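Local coordinates for PHD finger protein 3 (Homo sapiens, PDB 6IC9) that reads the phosphorylated C-terminal domain of RNA polymerase II through its SPOC domain, the part given here, and regulates neuronal gene expression, at residues Asp116-Pro121 with Leu149-Arg154. Residues are numbered along the deposited sequence; the frame is centred on the assembly and turned at random. Where two conformers were deposited one is given.
Sequences DMYLIP and LGLIIR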
# COMPACT_ATOMS: atom_id res chain seq x y z
N ASP A 116 -8.92 -4.96 -1.57
CA ASP A 116 -7.53 -5.19 -1.98
C ASP A 116 -6.63 -4.16 -1.32
O ASP A 116 -7.03 -3.01 -1.09
CB ASP A 116 -7.26 -5.03 -3.50
CG ASP A 116 -8.28 -5.74 -4.36
OD1 ASP A 116 -9.26 -5.09 -4.78
OD2 ASP A 116 -8.06 -6.93 -4.63
N MET A 117 -5.42 -4.58 -1.01
CA MET A 117 -4.40 -3.64 -0.57
C MET A 117 -3.06 -4.03 -1.18
O MET A 117 -2.62 -5.18 -1.05
CB MET A 117 -4.31 -3.58 0.96
CG MET A 117 -3.25 -2.57 1.41
SD MET A 117 -3.55 -2.18 3.16
CE MET A 117 -2.38 -0.87 3.36
N TYR A 118 -2.43 -3.09 -1.86
CA TYR A 118 -1.13 -3.32 -2.49
C TYR A 118 -0.09 -2.44 -1.84
O TYR A 118 -0.38 -1.31 -1.42
CB TYR A 118 -1.17 -3.02 -3.99
CG TYR A 118 -2.21 -3.89 -4.70
CD1 TYR A 118 -1.98 -5.25 -4.87
CD2 TYR A 118 -3.44 -3.34 -5.11
CE1 TYR A 118 -2.96 -6.07 -5.47
CE2 TYR A 118 -4.42 -4.13 -5.74
CZ TYR A 118 -4.17 -5.48 -5.88
OH TYR A 118 -5.14 -6.23 -6.49
N LEU A 119 1.15 -2.93 -1.79
CA LEU A 119 2.27 -2.19 -1.22
C LEU A 119 3.19 -1.81 -2.34
O LEU A 119 3.74 -2.70 -3.00
CB LEU A 119 3.02 -3.05 -0.20
CG LEU A 119 3.87 -2.46 0.93
CD1 LEU A 119 3.03 -1.63 1.98
CD2 LEU A 119 4.46 -3.68 1.66
N ILE A 120 3.39 -0.51 -2.52
CA ILE A 120 4.06 0.07 -3.67
C ILE A 120 5.38 0.69 -3.22
O ILE A 120 5.37 1.60 -2.39
CB ILE A 120 3.16 1.12 -4.34
CG1 ILE A 120 1.94 0.41 -4.94
CG2 ILE A 120 4.00 1.90 -5.43
CD1 ILE A 120 0.88 1.39 -5.52
N PRO A 121 6.52 0.28 -3.75
CA PRO A 121 7.76 1.01 -3.45
C PRO A 121 7.85 2.24 -4.34
O PRO A 121 7.70 2.16 -5.56
CB PRO A 121 8.85 -0.01 -3.79
CG PRO A 121 8.25 -0.85 -4.88
CD PRO A 121 6.77 -0.95 -4.54
N LEU A 149 4.25 2.90 -0.13
CA LEU A 149 2.87 3.36 -0.15
C LEU A 149 1.93 2.18 -0.04
O LEU A 149 2.25 1.08 -0.49
CB LEU A 149 2.66 4.06 -1.52
CG LEU A 149 2.83 5.58 -1.68
CD1 LEU A 149 3.98 6.21 -0.95
CD2 LEU A 149 2.78 5.99 -3.20
N GLY A 150 0.75 2.41 0.50
CA GLY A 150 -0.33 1.45 0.46
C GLY A 150 -1.43 1.98 -0.45
O GLY A 150 -1.94 3.08 -0.24
N LEU A 151 -1.81 1.18 -1.42
CA LEU A 151 -2.95 1.46 -2.31
C LEU A 151 -4.09 0.60 -1.82
O LEU A 151 -4.00 -0.62 -1.89
CB LEU A 151 -2.57 1.10 -3.75
CG LEU A 151 -3.70 1.09 -4.76
CD1 LEU A 151 -4.26 2.46 -4.80
CD2 LEU A 151 -3.09 0.67 -6.14
N ILE A 152 -5.15 1.23 -1.30
CA ILE A 152 -6.21 0.51 -0.61
C ILE A 152 -7.52 0.67 -1.39
O ILE A 152 -8.00 1.80 -1.61
CB ILE A 152 -6.37 1.01 0.84
CG1 ILE A 152 -4.98 1.04 1.50
CG2 ILE A 152 -7.32 0.11 1.62
CD1 ILE A 152 -5.01 1.71 2.88
N ILE A 153 -8.09 -0.45 -1.82
CA ILE A 153 -9.39 -0.51 -2.48
C ILE A 153 -10.44 -0.88 -1.44
O ILE A 153 -10.41 -1.99 -0.91
CB ILE A 153 -9.40 -1.55 -3.62
CG1 ILE A 153 -8.14 -1.43 -4.47
CG2 ILE A 153 -10.72 -1.44 -4.45
CD1 ILE A 153 -7.95 -0.04 -5.07
N ARG A 154 -11.39 0.02 -1.17
CA ARG A 154 -12.44 -0.24 -0.19
C ARG A 154 -13.84 -0.26 -0.82
O ARG A 154 -14.09 0.35 -1.85
CB ARG A 154 -12.38 0.81 0.91
CG ARG A 154 -10.88 1.11 1.26
CD ARG A 154 -10.65 2.49 1.89
NE ARG A 154 -11.12 2.39 3.24
CZ ARG A 154 -11.25 3.38 4.11
NH1 ARG A 154 -10.95 4.65 3.81
NH2 ARG A 154 -11.67 3.07 5.32
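Tyr-118 and Leu-151 form a hydrogen-bonded pair at the middle of two antiparallel strands, Tyr-118 N to Leu-151 O and Leu-151 N to Tyr-118 O, both 2.9 Å. Ile-120 with Leu-149 forms another. Ile-153 N donates to Asp-116 O at 2.9 Å, while the return bond, Asp-116 N to Ile-153 O, is weak at 3.4 Å. The N-to-C directions of segments 116-121 and 149-154 differ by 160°. Met-117 faces Ile-152 in a non-hydrogen-bonded pair, side by side and pointing the same way. With CG anti to the backbone N (chi1 -179°) and the chain extended beyond it, Met-117 CE lies 3.7 Å from Ile-152 CD1. An alanine at Met-117 would probably leave a gap beside Ile-152 CG1 and CD1. On the other face, Ile-120 CD1 packs on Leu-151 CB at 3.9 Å. Leu-151 CD2 also meets Tyr-118 CD2 at 4.2 Å, obliquely to the ring. Asp-116 OD1 is hydrogen-bonded to Tyr-63 OH, and OD2 to a polar side chain of the bound peptide, on which Tyr-118 also packs. This buried pair of strands lies inside the SPOC sheet, between strands 104-107 and 73-82. Helix 57-70 packs on the face carrying Tyr-118, Ile-120 and Leu-151; Phe-80 touches Met-117 and Leu-119.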